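PDB 3ESL: spindle assembly checkpoint serine/threonine-protein kinase BUB1 from Saccharomyces cerevisiae, which acts in the mitotic spindle assembly checkpoint, delaying anaphase until chromosomes are bioriented, phosphorylates BUB3 and itself, and is represented here by its conserved N-terminal, TPR-like helical domain. Local coordinates for residues A[56-61]-A[85-91]; A[63-68]-A[79-83]; A[95-99]-A[124-130]. All coordinates share one frame. Where two conformers were deposited one is given. Residue numbers count along the deposited sequence, not the author numbering.

Contact 1: A[56-61]-A[85-91]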
loop_
_atom_site.group_PDB
_atom_site.type_symbol
_atom_site.label_atom_id
_atom_site.label_comp_id
_atom_site.label_asym_id
_atom_site.label_seq_id
_atom_site.Cartn_x
_atom_site.Cartn_y
_atom_site.Cartn_z
ATOM N N LEU A 56 -11.410 8.987 6.581
ATOM C CA LEU A 56 -10.143 8.697 5.901
ATOM C C LEU A 56 -10.120 7.230 5.461
ATOM O O LEU A 56 -9.789 6.929 4.304
ATOM C CB LEU A 56 -8.930 9.033 6.777
ATOM C CG LEU A 56 -7.563 8.766 6.131
ATOM C CD1 LEU A 56 -7.377 9.560 4.830
ATOM C CD2 LEU A 56 -6.413 9.036 7.107
ATOM N N ARG A 57 -10.472 6.321 6.370
ATOM C CA ARG A 57 -10.405 4.889 6.061
ATOM C C ARG A 57 -11.315 4.556 4.886
ATOM O O ARG A 57 -10.882 3.897 3.939
ATOM C CB ARG A 57 -10.736 4.016 7.291
ATOM C CG ARG A 57 -10.629 2.511 6.987
ATOM C CD ARG A 57 -10.530 1.605 8.216
ATOM N NE ARG A 57 -10.130 0.256 7.787
ATOM C CZ ARG A 57 -9.684 -0.724 8.577
ATOM N NH1 ARG A 57 -9.560 -0.540 9.891
ATOM N NH2 ARG A 57 -9.357 -1.904 8.042
ATOM N N SER A 58 -12.562 5.024 4.946
ATOM C CA SER A 58 -13.550 4.790 3.881
ATOM C C SER A 58 -13.141 5.364 2.525
ATOM O O SER A 58 -13.350 4.734 1.485
ATOM C CB SER A 58 -14.919 5.344 4.297
ATOM O OG SER A 58 -15.772 5.493 3.172
ATOM N N THR A 59 -12.564 6.560 2.540
ATOM C CA THR A 59 -12.145 7.229 1.320
ATOM C C THR A 59 -10.974 6.473 0.696
ATOM O O THR A 59 -10.930 6.309 -0.528
ATOM C CB THR A 59 -11.803 8.704 1.578
ATOM O OG1 THR A 59 -12.968 9.343 2.122
ATOM C CG2 THR A 59 -11.448 9.405 0.278
ATOM N N MET A 60 -10.051 6.015 1.533
ATOM C CA MET A 60 -8.870 5.311 1.023
ATOM C C MET A 60 -9.327 3.988 0.397
ATOM O O MET A 60 -8.853 3.596 -0.668
ATOM C CB MET A 60 -7.849 5.078 2.132
ATOM C CG MET A 60 -7.164 6.357 2.578
ATOM S SD MET A 60 -5.939 6.040 3.851
ATOM C CE MET A 60 -4.673 5.278 2.869
ATOM N N GLU A 61 -10.274 3.319 1.053
ATOM C CA GLU A 61 -10.807 2.060 0.528
ATOM C C GLU A 61 -11.515 2.291 -0.808
ATOM O O GLU A 61 -11.318 1.520 -1.763
ATOM C CB GLU A 61 -11.741 1.401 1.546
ATOM C CG GLU A 61 -11.011 0.910 2.762
ATOM C CD GLU A 61 -11.917 0.181 3.734
ATOM O OE1 GLU A 61 -13.128 0.061 3.442
ATOM O OE2 GLU A 61 -11.395 -0.269 4.775
ATOM N N TRP A 85 0.203 3.469 2.630
ATOM C CA TRP A 85 -0.385 4.273 3.711
ATOM C C TRP A 85 -1.524 3.515 4.369
ATOM O O TRP A 85 -1.645 3.503 5.589
ATOM C CB TRP A 85 -0.855 5.635 3.211
ATOM C CG TRP A 85 0.249 6.672 3.284
ATOM C CD1 TRP A 85 0.958 7.191 2.244
ATOM C CD2 TRP A 85 0.765 7.295 4.475
ATOM N NE1 TRP A 85 1.885 8.105 2.704
ATOM C CE2 TRP A 85 1.787 8.187 4.071
ATOM C CE3 TRP A 85 0.458 7.190 5.841
ATOM C CZ2 TRP A 85 2.507 8.972 4.986
ATOM C CZ3 TRP A 85 1.175 7.974 6.754
ATOM C CH2 TRP A 85 2.182 8.853 6.317
ATOM N N TYR A 86 -2.333 2.848 3.550
ATOM C CA TYR A 86 -3.446 2.069 4.087
ATOM C C TYR A 86 -2.963 0.970 5.025
ATOM O O TYR A 86 -3.463 0.825 6.141
ATOM C CB TYR A 86 -4.343 1.477 2.993
ATOM C CG TYR A 86 -5.588 0.855 3.589
ATOM C CD1 TYR A 86 -6.740 1.619 3.785
ATOM C CD2 TYR A 86 -5.593 -0.465 4.028
ATOM C CE1 TYR A 86 -7.870 1.078 4.374
ATOM C CE2 TYR A 86 -6.727 -1.014 4.625
ATOM C CZ TYR A 86 -7.855 -0.250 4.772
ATOM O OH TYR A 86 -8.957 -0.802 5.352
ATOM N N ILE A 87 -2.004 0.186 4.556
ATOM C CA ILE A 87 -1.448 -0.900 5.352
ATOM C C ILE A 87 -0.887 -0.355 6.669
ATOM O O ILE A 87 -1.169 -0.900 7.733
ATOM C CB ILE A 87 -0.374 -1.664 4.549
ATOM C CG1 ILE A 87 -1.008 -2.381 3.341
ATOM C CG2 ILE A 87 0.390 -2.673 5.432
ATOM C CD1 ILE A 87 0.016 -2.741 2.254
ATOM N N ASN A 88 -0.122 0.731 6.585
ATOM C CA ASN A 88 0.547 1.296 7.772
ATOM C C ASN A 88 -0.421 1.909 8.790
ATOM O O ASN A 88 -0.224 1.778 10.002
ATOM C CB ASN A 88 1.578 2.353 7.359
ATOM C CG ASN A 88 2.772 1.775 6.605
ATOM O OD1 ASN A 88 3.066 0.586 6.674
ATOM N ND2 ASN A 88 3.477 2.644 5.886
ATOM N N LEU A 89 -1.449 2.595 8.302
ATOM C CA LEU A 89 -2.414 3.268 9.169
ATOM C C LEU A 89 -3.427 2.311 9.786
ATOM O O LEU A 89 -3.797 2.460 10.958
ATOM C CB LEU A 89 -3.160 4.348 8.397
ATOM C CG LEU A 89 -2.361 5.579 7.979
ATOM C CD1 LEU A 89 -3.244 6.420 7.085
ATOM C CD2 LEU A 89 -1.897 6.379 9.206
ATOM N N PHE A 90 -3.870 1.329 9.002
ATOM C CA PHE A 90 -5.049 0.546 9.370
ATOM C C PHE A 90 -4.822 -0.945 9.618
ATOM O O PHE A 90 -5.628 -1.588 10.300
ATOM C CB PHE A 90 -6.178 0.783 8.360
ATOM C CG PHE A 90 -6.614 2.217 8.280
ATOM C CD1 PHE A 90 -7.232 2.834 9.368
ATOM C CD2 PHE A 90 -6.389 2.961 7.133
ATOM C CE1 PHE A 90 -7.625 4.170 9.311
ATOM C CE2 PHE A 90 -6.783 4.298 7.066
ATOM C CZ PHE A 90 -7.405 4.901 8.153
ATOM N N LEU A 91 -3.719 -1.488 9.110
ATOM C CA LEU A 91 -3.449 -2.920 9.244
ATOM C C LEU A 91 -2.200 -3.249 10.069
ATOM O O LEU A 91 -1.754 -4.400 10.089
ATOM C CB LEU A 91 -3.360 -3.565 7.851
ATOM C CG LEU A 91 -4.562 -3.385 6.918
ATOM C CD1 LEU A 91 -4.325 -4.074 5.567
ATOM C CD2 LEU A 91 -5.837 -3.887 7.584
#

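Contact 2: A[63-68]-A[79-83]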
loop_
_atom_site.group_PDB
_atom_site.type_symbol
_atom_site.label_atom_id
_atom_site.label_comp_id
_atom_site.label_asym_id
_atom_site.label_seq_id
_atom_site.Cartn_x
_atom_site.Cartn_y
_atom_site.Cartn_z
ATOM N N CYS A 63 -10.919 4.687 -2.915
ATOM C CA CYS A 63 -9.856 4.980 -3.883
ATOM C C CYS A 63 -9.241 3.681 -4.417
ATOM O O CYS A 63 -9.144 3.470 -5.633
ATOM C CB CYS A 63 -8.779 5.827 -3.214
ATOM S SG CYS A 63 -7.357 6.102 -4.286
ATOM N N LEU A 64 -8.829 2.809 -3.501
ATOM C CA LEU A 64 -8.153 1.566 -3.904
ATOM C C LEU A 64 -9.053 0.719 -4.807
ATOM O O LEU A 64 -8.621 0.221 -5.855
ATOM C CB LEU A 64 -7.704 0.779 -2.682
ATOM C CG LEU A 64 -6.652 1.499 -1.826
ATOM C CD1 LEU A 64 -6.252 0.644 -0.605
ATOM C CD2 LEU A 64 -5.417 1.888 -2.665
ATOM N N ILE A 65 -10.319 0.621 -4.417
ATOM C CA ILE A 65 -11.311 -0.177 -5.158
ATOM C C ILE A 65 -11.608 0.423 -6.528
ATOM O O ILE A 65 -11.667 -0.295 -7.528
ATOM C CB ILE A 65 -12.608 -0.359 -4.319
ATOM C CG1 ILE A 65 -12.329 -1.264 -3.112
ATOM C CG2 ILE A 65 -13.776 -0.902 -5.182
ATOM C CD1 ILE A 65 -11.869 -2.673 -3.470
ATOM N N TYR A 66 -11.763 1.744 -6.584
ATOM C CA TYR A 66 -12.083 2.407 -7.845
ATOM C C TYR A 66 -10.941 2.323 -8.863
ATOM O O TYR A 66 -11.166 2.076 -10.052
ATOM C CB TYR A 66 -12.445 3.863 -7.599
ATOM C CG TYR A 66 -13.057 4.552 -8.796
ATOM C CD1 TYR A 66 -14.431 4.478 -9.029
ATOM C CD2 TYR A 66 -12.273 5.280 -9.684
ATOM C CE1 TYR A 66 -15.000 5.116 -10.118
ATOM C CE2 TYR A 66 -12.832 5.913 -10.781
ATOM C CZ TYR A 66 -14.195 5.831 -10.989
ATOM O OH TYR A 66 -14.757 6.471 -12.078
ATOM N N ILE A 67 -9.718 2.517 -8.384
ATOM C CA ILE A 67 -8.569 2.649 -9.264
ATOM C C ILE A 67 -7.923 1.280 -9.606
ATOM O O ILE A 67 -7.276 1.146 -10.653
ATOM C CB ILE A 67 -7.531 3.644 -8.654
ATOM C CG1 ILE A 67 -8.163 5.032 -8.398
ATOM C CG2 ILE A 67 -6.245 3.711 -9.510
ATOM C CD1 ILE A 67 -8.463 5.883 -9.658
ATOM N N GLN A 68 -8.140 0.265 -8.763
ATOM C CA GLN A 68 -7.387 -1.011 -8.851
ATOM C C GLN A 68 -7.449 -1.760 -10.191
ATOM O O GLN A 68 -6.477 -2.417 -10.574
ATOM C CB GLN A 68 -7.763 -1.984 -7.729
ATOM C CG GLN A 68 -9.218 -2.499 -7.795
ATOM C CD GLN A 68 -9.523 -3.613 -6.804
ATOM O OE1 GLN A 68 -10.684 -4.015 -6.641
ATOM N NE2 GLN A 68 -8.491 -4.115 -6.137
ATOM N N PHE A 79 -0.381 5.920 -6.594
ATOM C CA PHE A 79 -1.309 4.847 -6.249
ATOM C C PHE A 79 -0.657 3.865 -5.264
ATOM O O PHE A 79 -1.249 3.489 -4.245
ATOM C CB PHE A 79 -1.742 4.119 -7.516
ATOM C CG PHE A 79 -2.884 3.160 -7.316
ATOM C CD1 PHE A 79 -3.993 3.499 -6.527
ATOM C CD2 PHE A 79 -2.881 1.935 -7.981
ATOM C CE1 PHE A 79 -5.071 2.580 -6.372
ATOM C CE2 PHE A 79 -3.940 1.025 -7.824
ATOM C CZ PHE A 79 -5.034 1.357 -7.030
ATOM N N LEU A 80 0.568 3.454 -5.574
ATOM C CA LEU A 80 1.315 2.581 -4.660
ATOM C C LEU A 80 1.347 3.157 -3.245
ATOM O O LEU A 80 1.142 2.436 -2.272
ATOM C CB LEU A 80 2.731 2.331 -5.180
ATOM C CG LEU A 80 3.574 1.462 -4.235
ATOM C CD1 LEU A 80 2.885 0.120 -3.953
ATOM C CD2 LEU A 80 4.993 1.259 -4.797
ATOM N N LYS A 81 1.597 4.457 -3.125
ATOM C CA LYS A 81 1.719 5.062 -1.807
ATOM C C LYS A 81 0.421 4.971 -1.013
ATOM O O LYS A 81 0.459 4.819 0.198
ATOM C CB LYS A 81 2.237 6.494 -1.902
ATOM C CG LYS A 81 3.726 6.568 -2.262
ATOM C CD LYS A 81 4.187 8.030 -2.285
ATOM C CE LYS A 81 5.449 8.204 -3.112
ATOM N NZ LYS A 81 6.669 7.694 -2.419
ATOM N N ILE A 82 -0.720 5.045 -1.698
ATOM C CA ILE A 82 -2.012 4.909 -1.019
ATOM C C ILE A 82 -2.142 3.516 -0.404
ATOM O O ILE A 82 -2.547 3.397 0.751
ATOM C CB ILE A 82 -3.207 5.241 -1.944
ATOM C CG1 ILE A 82 -3.028 6.641 -2.533
ATOM C CG2 ILE A 82 -4.539 5.162 -1.164
ATOM C CD1 ILE A 82 -3.928 6.931 -3.708
ATOM N N TRP A 83 -1.761 2.475 -1.158
ATOM C CA TRP A 83 -1.759 1.110 -0.623
ATOM C C TRP A 83 -0.887 1.027 0.625
ATOM O O TRP A 83 -1.317 0.490 1.637
ATOM C CB TRP A 83 -1.249 0.088 -1.633
ATOM C CG TRP A 83 -2.217 -0.186 -2.742
ATOM C CD1 TRP A 83 -2.266 0.435 -3.941
ATOM C CD2 TRP A 83 -3.272 -1.157 -2.740
ATOM N NE1 TRP A 83 -3.286 -0.081 -4.706
ATOM C CE2 TRP A 83 -3.918 -1.065 -3.996
ATOM C CE3 TRP A 83 -3.729 -2.098 -1.803
ATOM C CZ2 TRP A 83 -5.008 -1.872 -4.341
ATOM C CZ3 TRP A 83 -4.822 -2.916 -2.148
ATOM C CH2 TRP A 83 -5.444 -2.789 -3.407
#

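Contact 3: A[95-99]-A[124-130]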
loop_
_atom_site.group_PDB
_atom_site.type_symbol
_atom_site.label_atom_id
_atom_site.label_comp_id
_atom_site.label_asym_id
_atom_site.label_seq_id
_atom_site.Cartn_x
_atom_site.Cartn_y
_atom_site.Cartn_z
ATOM N N PHE A 95 -0.512 -8.832 10.871
ATOM C CA PHE A 95 0.459 -9.294 9.882
ATOM C C PHE A 95 -0.212 -9.981 8.693
ATOM O O PHE A 95 0.130 -9.715 7.545
ATOM C CB PHE A 95 1.505 -10.249 10.474
ATOM C CG PHE A 95 2.337 -10.938 9.427
ATOM C CD1 PHE A 95 3.419 -10.281 8.837
ATOM C CD2 PHE A 95 2.003 -12.212 8.972
ATOM C CE1 PHE A 95 4.175 -10.903 7.843
ATOM C CE2 PHE A 95 2.752 -12.843 7.984
ATOM C CZ PHE A 95 3.844 -12.185 7.411
ATOM N N HIS A 96 -1.157 -10.876 8.974
ATOM C CA HIS A 96 -1.749 -11.652 7.892
ATOM C C HIS A 96 -2.506 -10.796 6.884
ATOM O O HIS A 96 -2.390 -11.016 5.683
ATOM C CB HIS A 96 -2.599 -12.801 8.421
ATOM C CG HIS A 96 -1.775 -13.925 8.957
ATOM N ND1 HIS A 96 -1.003 -14.728 8.147
ATOM C CD2 HIS A 96 -1.575 -14.362 10.223
ATOM C CE1 HIS A 96 -0.372 -15.620 8.889
ATOM N NE2 HIS A 96 -0.703 -15.422 10.152
ATOM N N GLU A 97 -3.262 -9.827 7.378
ATOM C CA GLU A 97 -3.979 -8.922 6.482
ATOM C C GLU A 97 -3.015 -7.992 5.762
ATOM O O GLU A 97 -3.208 -7.716 4.585
ATOM C CB GLU A 97 -5.071 -8.155 7.225
ATOM C CG GLU A 97 -6.269 -9.060 7.535
ATOM C CD GLU A 97 -6.839 -9.710 6.279
ATOM O OE1 GLU A 97 -7.244 -8.961 5.367
ATOM O OE2 GLU A 97 -6.862 -10.964 6.188
ATOM N N SER A 98 -1.971 -7.539 6.462
ATOM C CA SER A 98 -0.900 -6.758 5.790
ATOM C C SER A 98 -0.245 -7.553 4.663
ATOM O O SER A 98 -0.157 -7.074 3.523
ATOM C CB SER A 98 0.174 -6.274 6.784
ATOM O OG SER A 98 -0.360 -5.300 7.669
ATOM N N GLU A 99 0.208 -8.766 4.977
ATOM C CA GLU A 99 0.856 -9.603 3.979
ATOM C C GLU A 99 -0.114 -9.934 2.833
ATOM O O GLU A 99 0.272 -9.918 1.665
ATOM C CB GLU A 99 1.418 -10.890 4.595
ATOM C CG GLU A 99 2.230 -11.671 3.588
ATOM C CD GLU A 99 2.711 -13.015 4.087
ATOM O OE1 GLU A 99 1.898 -13.779 4.644
ATOM O OE2 GLU A 99 3.914 -13.305 3.895
ATOM N N LEU A 124 8.059 -5.598 5.918
ATOM C CA LEU A 124 7.020 -6.345 6.639
ATOM C C LEU A 124 7.528 -7.741 7.026
ATOM O O LEU A 124 7.385 -8.163 8.186
ATOM C CB LEU A 124 5.728 -6.441 5.802
ATOM C CG LEU A 124 4.577 -7.207 6.464
ATOM C CD1 LEU A 124 3.878 -6.361 7.498
ATOM C CD2 LEU A 124 3.584 -7.701 5.416
ATOM N N LEU A 125 8.113 -8.449 6.061
ATOM C CA LEU A 125 8.605 -9.798 6.291
ATOM C C LEU A 125 9.764 -9.766 7.282
ATOM O O LEU A 125 9.850 -10.634 8.149
ATOM C CB LEU A 125 9.054 -10.456 4.994
ATOM C CG LEU A 125 7.973 -10.723 3.943
ATOM C CD1 LEU A 125 8.563 -11.478 2.762
ATOM C CD2 LEU A 125 6.793 -11.485 4.565
ATOM N N GLU A 126 10.631 -8.762 7.150
ATOM C CA GLU A 126 11.763 -8.608 8.086
ATOM C C GLU A 126 11.294 -8.477 9.539
ATOM O O GLU A 126 11.777 -9.209 10.429
ATOM C CB GLU A 126 12.654 -7.421 7.682
ATOM C CG GLU A 126 13.659 -7.029 8.780
ATOM C CD GLU A 126 14.573 -5.879 8.402
ATOM O OE1 GLU A 126 14.326 -5.187 7.380
ATOM O OE2 GLU A 126 15.560 -5.670 9.143
ATOM N N ASN A 127 10.364 -7.558 9.776
ATOM C CA ASN A 127 9.789 -7.342 11.104
ATOM C C ASN A 127 9.088 -8.588 11.646
ATOM O O ASN A 127 9.097 -8.833 12.859
ATOM C CB ASN A 127 8.843 -6.140 11.110
ATOM C CG ASN A 127 9.566 -4.818 10.872
ATOM O OD1 ASN A 127 10.756 -4.685 11.153
ATOM N ND2 ASN A 127 8.841 -3.834 10.361
ATOM N N ALA A 128 8.508 -9.378 10.743
ATOM C CA ALA A 128 7.863 -10.640 11.117
ATOM C C ALA A 128 8.879 -11.764 11.253
ATOM O O ALA A 128 8.506 -12.913 11.475
ATOM C CB ALA A 128 6.800 -11.029 10.100
ATOM N N GLN A 129 10.161 -11.431 11.094
ATOM C CA GLN A 129 11.258 -12.392 11.230
ATOM C C GLN A 129 11.295 -13.481 10.150
ATOM O O GLN A 129 11.821 -14.574 10.367
ATOM C CB GLN A 129 11.307 -12.993 12.655
ATOM C CG GLN A 129 11.130 -11.979 13.763
ATOM C CD GLN A 129 9.863 -12.209 14.544
ATOM O OE1 GLN A 129 9.681 -13.275 15.137
ATOM N NE2 GLN A 129 8.997 -11.206 14.589
ATOM N N PHE A 130 10.726 -13.189 8.977
ATOM C CA PHE A 130 10.961 -14.014 7.809
ATOM C C PHE A 130 12.208 -13.444 7.144
ATOM O O PHE A 130 12.146 -12.849 6.064
ATOM C CB PHE A 130 9.759 -14.007 6.842
ATOM C CG PHE A 130 8.545 -14.741 7.362
ATOM C CD1 PHE A 130 8.508 -16.138 7.388
ATOM C CD2 PHE A 130 7.439 -14.035 7.826
ATOM C CE1 PHE A 130 7.373 -16.815 7.867
ATOM C CE2 PHE A 130 6.308 -14.696 8.301
ATOM C CZ PHE A 130 6.273 -16.083 8.321
#

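Contact 1: A[56-61]-A[85-91]
Two neighbouring antiparallel helices of the TPR-like N-terminal domain meet here. Helix 49-67 and helix 77-90 form a helical hairpin. Their short segments cross at -153°, with the axes 11.0 Å apart. Tyr86, Arg57 and Phe90 bury the most area, followed closely by Met60. Tyr86 points toward segment 56-61, where its ring edge meets Met60, and it also stacks with Phe194 of helix 193-200. Arg57 lies alongside Phe90. Its CB sits over the ring face in a CH-pi contact, 3.9 Å from the Phe90 centroid and 24° off the normal. Met60 reaches the same ring at its edge, with SD 3.8 Å from Phe90 CE2, a Met-aromatic contact. The CE methyl of Met60 packs 3.8 Å from Tyr86 CB. Leu56 extends the apolar strip, with CD2 4.1 Å from Leu89 CD1. The polar side is organised by the Tyr86 hydroxyl. Arg57 and Glu61 lie one helical turn apart and form a salt bridge whose hydrogen bond, Arg57 NE to Glu61 OE2 at 3.3 Å, is weak. The hydroxyl joins both. Tyr86 OH accepts hydrogen bonds from Arg57 NE and Arg57 NH2, each at 2.9 Å, and donates one to Glu61 OE2 at 2.6 Å.

Contact 2: A[63-68]-A[79-83]
Segment 63-68 lies at the C-terminal end of helix 49-67 and packs on the early turns of helix 77-90. The short segments cross at -139°, with axes 10.7 Å apart. This is the buried part of an antiparallel helical hairpin in the TPR-like domain. Cys63 comes first and points toward the partner helix. Its SG lies 3.6 Å from Ile82 CD1. Both residues also touch Leu30 of helix 29-47, which packs against this side of the hairpin. Leu64 is the central residue and has the most area covered. Its CD2 methyl sits almost squarely over the five-membered ring of Trp83, 3.5 Å from the centroid and 7° off the normal. Leu64 CD2 is also 3.7 Å from Ile82 CG2 and 3.8 Å from Phe79 CE1. Leu64 thus fits among three side chains of the opposite helix. Ile67 follows, almost one turn later. Its CG2 lies over the face of Phe79, 3.6 Å from the ring centroid and 13° off the normal. Its CB is 3.5 Å from Phe79 CE1. Gln68 ends the segment. Its backbone N is 3.7 Å from Phe79 CZ, and its NE2 is near the Trp83 edge, 4.3 Å from CH2. That NE2 also makes a weak hydrogen bond to Tyr104 of helix 95-108. No hydrogen bond or salt bridge joins the two segments, and every touching residue is buried. The pairing therefore depends on the fit of shapes, methyl groups against aromatic faces, and on the exclusion of water.

Contact 3: A[95-99]-A[124-130]
This is an apolar packing contact between the start of helix 95-108 and the end of helix 115-127, including the turn that follows. It joins the next pair of helices in the TPR-like domain. Phe95 is the main residue. Its CE1 is 3.5 Å from Ala128 CB and 4.0 Å from Leu124 CG. Its CZ is 3.6 Å from Phe130 CE2. The two phenylalanine rings are near parallel, with planes at 29°, but are slid apart so that they barely overlap. Their centroids are 5.8 Å apart. Leu124, from helix 115-127, packs against Ser98 and Glu99, about one turn beyond Phe95 on helix 95-108. Its CD1 lies 3.8 Å from Ser98 CB, and its CD2 lies 3.9 Å from Glu99 CB. The turn that presents Phe130 is a Schellman motif. Gln129 has positive phi, and Phe130 N bonds back to Leu125 O at 2.8 Å. Phe130 is then the N-cap residue of helix 131-143. No hydrogen bond crosses between the segments. The polar ends look elsewhere: Ser98 OG bonds to Asn94 O. Helix 177-186 borders the contact. Its Arg185 makes a salt bridge with Glu99 and a cation-pi contact with Phe130, while Leu125 packs on Leu182 and on helix 131-143.

Overall arrangement
Contacts 1 and 2 hold the same two helices, 49-67 and 77-90. Contact 2 is nested inside the loop closed by contact 1, and their centres are 10 Å apart. They touch where Met60 CE lies 3.5 Å from Ile82 O. Contact 2 is fully buried and apolar. Contact 1 is partly buried and adds a charged, hydrogen-bonded group to its packing. Contact 3 belongs to the following helix pair and lies further from the centre of the chain. It too is partly buried, but no hydrogen bond crosses it. Contacts 1 and 3 meet where Leu91 O approaches Ser98 OG at 2.9 Å. Contacts 2 and 3 do not touch.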